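Local coordinates for protein probable porin (Pseudomonas aeruginosa, PDB 2Y0H) that probably forms a beta-barrel channel of the OprD porin family that lets small solutes cross the outer membrane, at residues D88-H92 with S153-E157; E177-A183 with Y195-K201; A361-I367 with E379-N385. All coordinates share one frame. Numbering follows the deposited sequence.

All three contacts lie in one closed antiparallel barrel and follow each other in series along the chain; none nests in or crosses another. Interaction 1 closes first, joining the start of strand 87-101 to the end of strand 143-154 and closing off strands 104-108 and 129-137 together with the small hairpin 111-119. The chain then enters strand 178-186, the sheet neighbour of strand 143-154, and interaction 2 pairs it with strand 191-200 across a tight hairpin. Interaction 3 pairs the last two strands, the second of which meets strand 7-22 and so seals the barrel. Interactions 2 and 3 lie on opposite sides of the chain's centre, their own centres about 34 Å apart.

Interaction 1 of 3, residues D88-H92 with S153-E157. With C8E ((hydroxyethyloxy)tri(ethyloxy)octane), chain N.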
loop_
_atom_site.group_PDB
_atom_site.type_symbol
_atom_site.label_atom_id
_atom_site.label_comp_id
_atom_site.label_asym_id
_atom_site.label_seq_id
_atom_site.Cartn_x
_atom_site.Cartn_y
_atom_site.Cartn_z
ATOM N N ASP A 88 2.960 21.537 15.325
ATOM C CA ASP A 88 3.363 21.165 13.967
ATOM C C ASP A 88 4.445 20.106 14.024
ATOM O O ASP A 88 5.474 20.275 14.678
ATOM C CB ASP A 88 3.862 22.371 13.169
ATOM C CG ASP A 88 2.760 23.048 12.377
ATOM O OD1 ASP A 88 1.664 23.276 12.932
ATOM O OD2 ASP A 88 2.994 23.364 11.192
ATOM N N ASP A 89 4.203 19.018 13.316
ATOM C CA ASP A 89 5.023 17.833 13.417
ATOM C C ASP A 89 5.804 17.575 12.130
ATOM O O ASP A 89 6.959 17.139 12.153
ATOM C CB ASP A 89 4.102 16.650 13.681
ATOM C CG ASP A 89 4.850 15.431 14.064
ATOM O OD1 ASP A 89 5.958 15.585 14.624
ATOM O OD2 ASP A 89 4.342 14.326 13.799
ATOM N N TYR A 90 5.145 17.819 11.005
ATOM C CA TYR A 90 5.716 17.557 9.700
ATOM C C TYR A 90 4.969 18.370 8.653
ATOM O O TYR A 90 3.734 18.472 8.682
ATOM C CB TYR A 90 5.647 16.065 9.349
ATOM C CG TYR A 90 6.110 15.774 7.936
ATOM C CD1 TYR A 90 7.466 15.678 7.637
ATOM C CD2 TYR A 90 5.197 15.619 6.899
ATOM C CE1 TYR A 90 7.903 15.427 6.343
ATOM C CE2 TYR A 90 5.621 15.370 5.599
ATOM C CZ TYR A 90 6.975 15.280 5.329
ATOM O OH TYR A 90 7.404 15.028 4.046
ATOM N N SER A 91 5.719 18.975 7.745
ATOM C CA SER A 91 5.124 19.626 6.595
ATOM C C SER A 91 6.044 19.475 5.392
ATOM O O SER A 91 7.262 19.376 5.530
ATOM C CB SER A 91 4.837 21.100 6.884
ATOM O OG SER A 91 6.031 21.807 7.118
ATOM N N HIS A 92 5.454 19.445 4.210
ATOM C CA HIS A 92 6.228 19.375 2.982
ATOM C C HIS A 92 5.356 19.858 1.860
ATOM O O HIS A 92 4.144 19.660 1.876
ATOM C CB HIS A 92 6.686 17.947 2.702
ATOM C CG HIS A 92 7.398 17.789 1.397
ATOM N ND1 HIS A 92 8.673 18.266 1.180
ATOM C CD2 HIS A 92 7.012 17.208 0.233
ATOM C CE1 HIS A 92 9.045 17.979 -0.056
ATOM N NE2 HIS A 92 8.054 17.339 -0.653
ATOM N N SER A 153 12.384 9.124 -1.101
ATOM C CA SER A 153 11.238 8.709 -0.324
ATOM C C SER A 153 11.077 9.683 0.843
ATOM O O SER A 153 12.061 10.023 1.493
ATOM C CB SER A 153 11.471 7.287 0.205
ATOM O OG SER A 153 10.445 6.886 1.107
ATOM N N ARG A 154 9.843 10.124 1.096
ATOM C CA ARG A 154 9.532 11.033 2.214
ATOM C C ARG A 154 8.453 10.497 3.137
ATOM O O ARG A 154 7.344 10.197 2.679
ATOM C CB ARG A 154 9.030 12.379 1.699
ATOM C CG ARG A 154 10.117 13.284 1.202
ATOM C CD ARG A 154 9.642 14.721 1.068
ATOM N NE ARG A 154 10.794 15.591 0.831
ATOM C CZ ARG A 154 11.332 15.770 -0.368
ATOM N NH1 ARG A 154 10.792 15.158 -1.415
ATOM N NH2 ARG A 154 12.387 16.562 -0.528
ATOM N N THR A 155 8.762 10.408 4.429
ATOM C CA THR A 155 7.737 10.150 5.454
ATOM C C THR A 155 7.891 11.094 6.646
ATOM O O THR A 155 8.942 11.719 6.815
ATOM C CB THR A 155 7.791 8.704 5.980
ATOM O OG1 THR A 155 9.033 8.499 6.656
ATOM C CG2 THR A 155 7.686 7.724 4.841
ATOM N N ARG A 156 6.844 11.179 7.474
ATOM C CA ARG A 156 6.843 12.016 8.684
ATOM C C ARG A 156 8.071 11.771 9.572
ATOM O O ARG A 156 8.261 12.458 10.587
ATOM C CB ARG A 156 5.528 11.837 9.479
ATOM C CG ARG A 156 5.338 12.796 10.667
ATOM C CD ARG A 156 3.853 12.972 11.093
ATOM N NE ARG A 156 3.304 11.836 11.840
ATOM C CZ ARG A 156 2.439 11.943 12.852
ATOM N NH1 ARG A 156 2.028 13.137 13.257
ATOM N NH2 ARG A 156 1.983 10.858 13.468
ATOM N N GLU A 157 8.895 10.795 9.177
ATOM C CA GLU A 157 10.195 10.534 9.800
ATOM C C GLU A 157 11.290 10.416 8.739
ATOM O O GLU A 157 12.367 9.883 9.002
ATOM C CB GLU A 157 10.156 9.250 10.628
ATOM C CG GLU A 157 8.911 9.106 11.497
ATOM C CD GLU A 157 7.700 8.665 10.696
ATOM O OE1 GLU A 157 7.898 8.140 9.579
ATOM O OE2 GLU A 157 6.559 8.838 11.176
HETATM C C1 C8E N . -2.043 22.419 5.288
HETATM C C2 C8E N . -1.913 22.072 3.810
HETATM C C3 C8E N . -0.463 21.763 3.448
HETATM C C4 C8E N . 0.365 23.015 3.164
HETATM C C5 C8E N . 1.708 22.935 3.893
HETATM C C6 C8E N . 2.887 23.228 2.969
HETATM C C7 C8E N . 4.203 23.142 3.742
HETATM C C8 C8E N . 5.064 24.393 3.587
HETATM O O9 C8E N . 5.768 24.657 4.790
HETATM C C10 C8E N . 7.140 24.311 4.747
HETATM C C11 C8E N . 7.884 25.053 5.860
#
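The Y90 ring lies flat against the backbone of R156, whose CA sits over one face, 4.1 Å from the ring centroid and 21° off its normal, a CH-pi contact. In this porin beta-barrel, strand 87-101 meets the end of strand 143-154, not its sheet neighbour, and the loop that follows; no backbone pairing joins them, and the side chains of D89, Y90 and H92 reach the side chains and backbone of 154-156. The CA atoms of Y90 and R156 are 5.7 Å apart. A classic beta bulge, in which D89 and Y90 both face G62 of strand 51-64, lets these two residues point the same way, toward 153-157. D89 uses this to form a salt bridge, OD2 to R156 NH1 at 2.7 Å, while the R156 side chain packs its CG 3.5 Å from Y90 CB. R154 crosses the H92 ring; its CD lies 3.5 Å from the centroid, 9° off the normal, a second CH-pi contact. The charge of R154 is met beyond the segments by a salt bridge to D131. S91 faces the other way, consistent with the lipid-facing side of the wall: its OG lies 3.6 Å from C10 of a C8E detergent.

Interaction 2 of 3, residues E177-A183 with Y195-K201. With C8E ((hydroxyethyloxy)tri(ethyloxy)octane), chain E; C8E ((hydroxyethyloxy)tri(ethyloxy)octane), chain H.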
loop_
_atom_site.group_PDB
_atom_site.type_symbol
_atom_site.label_atom_id
_atom_site.label_comp_id
_atom_site.label_asym_id
_atom_site.label_seq_id
_atom_site.Cartn_x
_atom_site.Cartn_y
_atom_site.Cartn_z
ATOM N N GLU A 177 18.342 6.023 -6.593
ATOM C CA GLU A 177 17.792 5.630 -7.876
ATOM C C GLU A 177 17.013 4.311 -7.828
ATOM O O GLU A 177 17.587 3.229 -7.727
ATOM C CB GLU A 177 18.906 5.579 -8.928
ATOM C CG GLU A 177 18.480 5.037 -10.277
ATOM C CD GLU A 177 19.588 5.141 -11.319
ATOM O OE1 GLU A 177 20.524 5.951 -11.128
ATOM O OE2 GLU A 177 19.512 4.415 -12.327
ATOM N N PHE A 178 15.694 4.422 -7.893
ATOM C CA PHE A 178 14.834 3.255 -7.985
ATOM C C PHE A 178 14.184 3.232 -9.353
ATOM O O PHE A 178 13.393 4.111 -9.694
ATOM C CB PHE A 178 13.761 3.276 -6.900
ATOM C CG PHE A 178 12.854 2.078 -6.934
ATOM C CD1 PHE A 178 13.321 0.837 -6.541
ATOM C CD2 PHE A 178 11.544 2.188 -7.378
ATOM C CE1 PHE A 178 12.500 -0.273 -6.571
ATOM C CE2 PHE A 178 10.719 1.071 -7.400
ATOM C CZ PHE A 178 11.202 -0.154 -7.000
ATOM N N ASN A 179 14.536 2.236 -10.147
ATOM C CA ASN A 179 14.006 2.128 -11.493
ATOM C C ASN A 179 12.890 1.106 -11.551
ATOM O O ASN A 179 12.997 0.021 -10.971
ATOM C CB ASN A 179 15.123 1.752 -12.467
ATOM C CG ASN A 179 16.169 2.852 -12.603
ATOM O OD1 ASN A 179 15.830 4.032 -12.737
ATOM N ND2 ASN A 179 17.447 2.467 -12.570
ATOM N N LEU A 180 11.815 1.448 -12.256
ATOM C CA LEU A 180 10.682 0.533 -12.380
ATOM C C LEU A 180 10.105 0.517 -13.798
ATOM O O LEU A 180 10.092 1.533 -14.493
ATOM C CB LEU A 180 9.597 0.894 -11.360
ATOM C CG LEU A 180 8.907 2.261 -11.470
ATOM C CD1 LEU A 180 7.688 2.196 -12.399
ATOM C CD2 LEU A 180 8.491 2.765 -10.081
ATOM N N ALA A 181 9.641 -0.646 -14.226
ATOM C CA ALA A 181 9.024 -0.780 -15.536
ATOM C C ALA A 181 7.996 -1.883 -15.431
ATOM O O ALA A 181 8.222 -2.876 -14.737
ATOM C CB ALA A 181 10.062 -1.107 -16.598
ATOM N N GLY A 182 6.860 -1.707 -16.102
ATOM C CA GLY A 182 5.794 -2.671 -15.992
ATOM C C GLY A 182 4.822 -2.710 -17.149
ATOM O O GLY A 182 4.752 -1.795 -17.962
ATOM N N ALA A 183 4.052 -3.790 -17.195
ATOM C CA ALA A 183 3.025 -3.965 -18.199
ATOM C C ALA A 183 1.896 -4.727 -17.565
ATOM O O ALA A 183 2.124 -5.717 -16.870
ATOM C CB ALA A 183 3.579 -4.736 -19.403
ATOM N N TYR A 195 3.266 -7.789 -15.190
ATOM C CA TYR A 195 4.669 -8.006 -14.888
ATOM C C TYR A 195 5.300 -6.668 -14.527
ATOM O O TYR A 195 5.085 -5.680 -15.218
ATOM C CB TYR A 195 5.412 -8.648 -16.063
ATOM C CG TYR A 195 6.913 -8.592 -15.888
ATOM C CD1 TYR A 195 7.643 -7.484 -16.309
ATOM C CD2 TYR A 195 7.593 -9.625 -15.260
ATOM C CE1 TYR A 195 9.024 -7.423 -16.128
ATOM C CE2 TYR A 195 8.969 -9.576 -15.076
ATOM C CZ TYR A 195 9.677 -8.481 -15.512
ATOM O OH TYR A 195 11.041 -8.451 -15.322
ATOM N N TYR A 196 6.060 -6.641 -13.438
ATOM C CA TYR A 196 6.794 -5.443 -13.042
ATOM C C TYR A 196 8.231 -5.764 -12.660
ATOM O O TYR A 196 8.521 -6.853 -12.161
ATOM C CB TYR A 196 6.098 -4.711 -11.878
ATOM C CG TYR A 196 5.029 -3.737 -12.319
ATOM C CD1 TYR A 196 3.727 -4.159 -12.556
ATOM C CD2 TYR A 196 5.319 -2.391 -12.484
ATOM C CE1 TYR A 196 2.741 -3.261 -12.962
ATOM C CE2 TYR A 196 4.345 -1.485 -12.893
ATOM C CZ TYR A 196 3.063 -1.923 -13.134
ATOM O OH TYR A 196 2.100 -1.016 -13.529
ATOM N N TYR A 197 9.119 -4.797 -12.897
ATOM C CA TYR A 197 10.522 -4.897 -12.528
ATOM C C TYR A 197 10.875 -3.682 -11.672
ATOM O O TYR A 197 10.623 -2.545 -12.069
ATOM C CB TYR A 197 11.398 -4.953 -13.792
ATOM C CG TYR A 197 12.894 -4.958 -13.539
ATOM C CD1 TYR A 197 13.519 -6.056 -12.962
ATOM C CD2 TYR A 197 13.682 -3.858 -13.872
ATOM C CE1 TYR A 197 14.890 -6.066 -12.729
ATOM C CE2 TYR A 197 15.065 -3.857 -13.645
ATOM C CZ TYR A 197 15.658 -4.966 -13.071
ATOM O OH TYR A 197 17.019 -4.986 -12.838
ATOM N N GLY A 198 11.432 -3.924 -10.491
ATOM C CA GLY A 198 11.902 -2.851 -9.629
ATOM C C GLY A 198 13.402 -2.983 -9.403
ATOM O O GLY A 198 13.901 -4.072 -9.133
ATOM N N GLN A 199 14.132 -1.886 -9.531
ATOM C CA GLN A 199 15.573 -1.929 -9.306
ATOM C C GLN A 199 16.036 -0.761 -8.468
ATOM O O GLN A 199 16.044 0.368 -8.940
ATOM C CB GLN A 199 16.330 -1.891 -10.632
ATOM C CG GLN A 199 17.842 -1.730 -10.464
ATOM C CD GLN A 199 18.524 -1.353 -11.777
ATOM O OE1 GLN A 199 18.087 -0.431 -12.466
ATOM N NE2 GLN A 199 19.580 -2.088 -12.140
ATOM N N LEU A 200 16.430 -1.029 -7.229
ATOM C CA LEU A 200 17.052 -0.002 -6.409
ATOM C C LEU A 200 18.523 -0.110 -6.746
ATOM O O LEU A 200 19.192 -1.040 -6.291
ATOM C CB LEU A 200 16.850 -0.278 -4.921
ATOM C CG LEU A 200 16.606 0.926 -4.005
ATOM C CD1 LEU A 200 16.961 0.628 -2.541
ATOM C CD2 LEU A 200 17.281 2.171 -4.503
ATOM N N LYS A 201 19.012 0.824 -7.558
ATOM C CA LYS A 201 20.351 0.733 -8.143
ATOM C C LYS A 201 21.438 0.420 -7.116
ATOM O O LYS A 201 21.547 1.084 -6.091
ATOM C CB LYS A 201 20.710 2.013 -8.891
ATOM C CG LYS A 201 21.910 1.826 -9.834
ATOM C CD LYS A 201 22.382 3.141 -10.434
ATOM C CE LYS A 201 23.472 2.906 -11.501
ATOM N NZ LYS A 201 24.615 2.092 -10.985
HETATM C C1 C8E E . 7.010 -7.417 -20.829
HETATM C C2 C8E E . 6.156 -8.679 -20.710
HETATM C C3 C8E E . 6.937 -9.882 -20.184
HETATM C C4 C8E E . 8.074 -9.490 -19.244
HETATM C C5 C8E E . 9.286 -10.393 -19.458
HETATM C C6 C8E E . 10.216 -10.404 -18.242
HETATM C C7 C8E E . 11.443 -11.297 -18.457
HETATM C C8 C8E E . 12.518 -11.010 -17.411
HETATM O O9 C8E E . 13.343 -12.140 -17.203
HETATM C C10 C8E E . 14.723 -11.833 -17.248
HETATM C C1 C8E H . 11.587 -5.324 -18.381
HETATM C C2 C8E H . 12.477 -6.089 -17.402
HETATM C C3 C8E H . 13.855 -6.401 -17.983
HETATM C C4 C8E H . 14.942 -6.365 -16.911
HETATM C C5 C8E H . 15.816 -7.615 -16.929
#
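This is a beta hairpin in the wall of the porin barrel, formed by neighbouring strands 178-186 and 191-200, whose segments run antiparallel at 171° with axes 4.5 Å apart. N179-Q199, A181-Y197 and A183-Y195 are hydrogen-bonded pairs, each joined by two backbone bonds of 2.6 to 3.0 Å between N and O atoms; past the strand ends K201 N adds one to E177 O at 2.8 Å. Between them lie the non-hydrogen-bonded pairs F178-L200, L180-G198 and G182-Y196. Two of these set a glycine against a larger residue. With chi1 at -86°, Y196 folds its ring over its partner, so that G182 CA sits 3.7 Å from the ring centroid in a CH-pi contact, an arrangement known as aromatic rescue of glycine; a CB at G182 would clash with the ring. F178 reaches diagonally to G198, its CZ 3.8 Å from G198 CA, while its CD1 is 4.0 Å from L200 CB. This face, with L180 and Y196 against L115, turns to the barrel interior. On the opposite face N179 ND2 donates to Q199 OE1 at 3.0 Å and to E177 OE2 at 2.8 Å; Q199 NE2 is hydrogen-bonded to D235, and N179 OD1 to Q149. Y195 and Y197 on that same face meet detergent, consistent with a membrane-facing surface; the Y195 hydroxyl also bonds to H207. One C8E chain covers a face of the Y195 ring, with C6 3.4 Å from Y195 CZ, and a second approaches the ring edge, its C2 3.5 Å from Y195 OH.

Interaction 3 of 3, residues A361-I367 with E379-N385; sequences ALKWRNI and ENRFIVN
Both segments are extended strands (phi -105 to -157°, psi 122 to 149°), antiparallel at 169°, axes 4.8 Å apart. The register runs from A361-N385 to I367-E379 without a break; A361, K363, R365 and I367 each exchange two backbone hydrogen bonds with their partner, N to O at 2.8 to 3.0 Å. On one face the F382 ring (chi1 t) fills the hollow between L362 (m) and W364 (t), CZ 4.1 Å from L362 CB and CD1 4.2 Å from W364 CB. V384 CG2 meets L362 CD2 at 3.8 Å; W364 NE1 makes a weak hydrogen bond to N380 OD1 at 3.3 Å. This is the final hairpin of a closed porin barrel; strand 376-389 pairs onward to strand 7-22. The other face carries charge, in keeping with the arginine-lined OprD channel. There I383 CD1 packs 4.0 Å from R365 CG (chi1 m, chi3 p), and I367 CD1 (m, t) lies over one face of the R381 guanidinium (side chain extended: m, t, t), 3.7 Å from NH2. R381 NE forms a salt bridge to E379 OE2 at 2.6 Å, and R365 another to D347. One water accepts from R365 NH1 (3.0 Å) and R381 NH1 (2.8 Å), like-charged atoms 3.9 Å apart.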
loop_
_atom_site.group_PDB
_atom_site.type_symbol
_atom_site.label_atom_id
_atom_site.label_comp_id
_atom_site.label_asym_id
_atom_site.label_seq_id
_atom_site.Cartn_x
_atom_site.Cartn_y
_atom_site.Cartn_z
ATOM N N ALA A 361 -15.970 9.820 6.636
ATOM C CA ALA A 361 -15.764 8.397 6.848
ATOM C C ALA A 361 -15.156 8.110 8.211
ATOM O O ALA A 361 -14.173 8.741 8.614
ATOM C CB ALA A 361 -14.859 7.822 5.736
ATOM N N LEU A 362 -15.727 7.140 8.914
ATOM C CA LEU A 362 -15.205 6.735 10.216
ATOM C C LEU A 362 -14.667 5.326 10.109
ATOM O O LEU A 362 -15.248 4.489 9.413
ATOM C CB LEU A 362 -16.306 6.782 11.296
ATOM C CG LEU A 362 -17.247 7.998 11.307
ATOM C CD1 LEU A 362 -18.366 7.854 12.348
ATOM C CD2 LEU A 362 -16.457 9.275 11.514
ATOM N N LYS A 363 -13.565 5.053 10.797
ATOM C CA LYS A 363 -13.053 3.686 10.870
ATOM C C LYS A 363 -12.589 3.331 12.275
ATOM O O LYS A 363 -11.737 4.006 12.846
ATOM C CB LYS A 363 -11.914 3.456 9.865
ATOM C CG LYS A 363 -11.466 1.988 9.788
ATOM C CD LYS A 363 -10.209 1.794 8.939
ATOM C CE LYS A 363 -10.499 1.848 7.463
ATOM N NZ LYS A 363 -11.319 0.682 7.024
ATOM N N TRP A 364 -13.165 2.275 12.836
ATOM C CA TRP A 364 -12.647 1.700 14.067
ATOM C C TRP A 364 -11.922 0.408 13.725
ATOM O O TRP A 364 -12.499 -0.468 13.084
ATOM C CB TRP A 364 -13.764 1.410 15.074
ATOM C CG TRP A 364 -13.291 0.563 16.233
ATOM C CD1 TRP A 364 -12.441 0.946 17.236
ATOM C CD2 TRP A 364 -13.627 -0.815 16.499
ATOM N NE1 TRP A 364 -12.229 -0.102 18.106
ATOM C CE2 TRP A 364 -12.945 -1.192 17.679
ATOM C CE3 TRP A 364 -14.438 -1.761 15.857
ATOM C CZ2 TRP A 364 -13.054 -2.472 18.232
ATOM C CZ3 TRP A 364 -14.541 -3.037 16.403
ATOM C CH2 TRP A 364 -13.851 -3.379 17.578
ATOM N N ARG A 365 -10.663 0.304 14.149
ATOM C CA ARG A 365 -9.844 -0.872 13.885
ATOM C C ARG A 365 -9.373 -1.489 15.192
ATOM O O ARG A 365 -8.783 -0.801 16.027
ATOM C CB ARG A 365 -8.600 -0.507 13.072
ATOM C CG ARG A 365 -8.812 0.463 11.922
ATOM C CD ARG A 365 -7.636 0.408 10.942
ATOM N NE ARG A 365 -7.551 -0.888 10.269
ATOM C CZ ARG A 365 -6.617 -1.219 9.383
ATOM N NH1 ARG A 365 -5.664 -0.357 9.059
ATOM N NH2 ARG A 365 -6.636 -2.420 8.828
ATOM N N ASN A 366 -9.616 -2.787 15.356
ATOM C CA ASN A 366 -9.087 -3.529 16.489
ATOM C C ASN A 366 -7.977 -4.448 16.015
ATOM O O ASN A 366 -8.152 -5.229 15.072
ATOM C CB ASN A 366 -10.192 -4.324 17.198
ATOM C CG ASN A 366 -9.697 -5.024 18.468
ATOM O OD1 ASN A 366 -8.639 -4.696 19.010
ATOM N ND2 ASN A 366 -10.475 -5.994 18.948
ATOM N N ILE A 367 -6.828 -4.353 16.669
ATOM C CA ILE A 367 -5.668 -5.140 16.282
ATOM C C ILE A 367 -5.189 -6.039 17.418
ATOM O O ILE A 367 -4.865 -5.569 18.502
ATOM C CB ILE A 367 -4.520 -4.233 15.829
ATOM C CG1 ILE A 367 -4.964 -3.394 14.638
ATOM C CG2 ILE A 367 -3.299 -5.045 15.458
ATOM C CD1 ILE A 367 -3.914 -2.459 14.137
ATOM N N GLU A 379 -4.214 -3.153 20.162
ATOM C CA GLU A 379 -4.284 -1.793 19.691
ATOM C C GLU A 379 -5.661 -1.501 19.133
ATOM O O GLU A 379 -6.284 -2.344 18.472
ATOM C CB GLU A 379 -3.212 -1.525 18.627
ATOM C CG GLU A 379 -3.407 -0.203 17.903
ATOM C CD GLU A 379 -2.203 0.214 17.087
ATOM O OE1 GLU A 379 -1.137 -0.432 17.202
ATOM O OE2 GLU A 379 -2.330 1.199 16.330
ATOM N N ASN A 380 -6.137 -0.301 19.430
ATOM C CA ASN A 380 -7.342 0.198 18.820
ATOM C C ASN A 380 -7.027 1.507 18.131
ATOM O O ASN A 380 -6.272 2.325 18.651
ATOM C CB ASN A 380 -8.440 0.351 19.867
ATOM C CG ASN A 380 -8.911 -0.992 20.403
ATOM O OD1 ASN A 380 -9.849 -1.591 19.874
ATOM N ND2 ASN A 380 -8.237 -1.489 21.431
ATOM N N ARG A 381 -7.571 1.692 16.938
ATOM C CA ARG A 381 -7.408 2.956 16.248
ATOM C C ARG A 381 -8.774 3.494 15.923
ATOM O O ARG A 381 -9.712 2.731 15.703
ATOM C CB ARG A 381 -6.637 2.781 14.946
ATOM C CG ARG A 381 -5.319 2.072 15.085
ATOM C CD ARG A 381 -4.576 2.042 13.757
ATOM N NE ARG A 381 -3.341 1.293 13.896
ATOM C CZ ARG A 381 -2.633 0.822 12.881
ATOM N NH1 ARG A 381 -3.038 1.027 11.632
ATOM N NH2 ARG A 381 -1.517 0.142 13.120
ATOM N N PHE A 382 -8.885 4.813 15.888
ATOM C CA PHE A 382 -10.075 5.438 15.352
ATOM C C PHE A 382 -9.629 6.533 14.410
ATOM O O PHE A 382 -8.863 7.430 14.790
ATOM C CB PHE A 382 -10.984 5.977 16.459
ATOM C CG PHE A 382 -12.303 6.469 15.952
ATOM C CD1 PHE A 382 -13.298 5.571 15.605
ATOM C CD2 PHE A 382 -12.546 7.827 15.806
ATOM C CE1 PHE A 382 -14.516 6.019 15.128
ATOM C CE2 PHE A 382 -13.765 8.282 15.338
ATOM C CZ PHE A 382 -14.748 7.377 14.994
ATOM N N ILE A 383 -10.082 6.430 13.166
ATOM C CA ILE A 383 -9.645 7.314 12.104
ATOM C C ILE A 383 -10.854 7.974 11.472
ATOM O O ILE A 383 -11.834 7.298 11.150
ATOM C CB ILE A 383 -8.884 6.538 11.010
ATOM C CG1 ILE A 383 -7.675 5.816 11.602
ATOM C CG2 ILE A 383 -8.454 7.454 9.883
ATOM C CD1 ILE A 383 -7.877 4.322 11.729
ATOM N N VAL A 384 -10.787 9.292 11.312
ATOM C CA VAL A 384 -11.825 10.040 10.614
ATOM C C VAL A 384 -11.232 10.675 9.366
ATOM O O VAL A 384 -10.274 11.447 9.445
ATOM C CB VAL A 384 -12.449 11.135 11.510
ATOM C CG1 VAL A 384 -13.505 11.943 10.741
ATOM C CG2 VAL A 384 -13.064 10.512 12.757
ATOM N N ASN A 385 -11.798 10.343 8.217
ATOM C CA ASN A 385 -11.334 10.897 6.959
ATOM C C ASN A 385 -12.376 11.815 6.354
ATOM O O ASN A 385 -13.572 11.524 6.403
ATOM C CB ASN A 385 -11.023 9.777 5.960
ATOM C CG ASN A 385 -9.690 9.114 6.225
ATOM O OD1 ASN A 385 -8.638 9.709 6.015
ATOM N ND2 ASN A 385 -9.728 7.874 6.677
HETATM O O HOH W 1 -4.734 2.372 9.848
#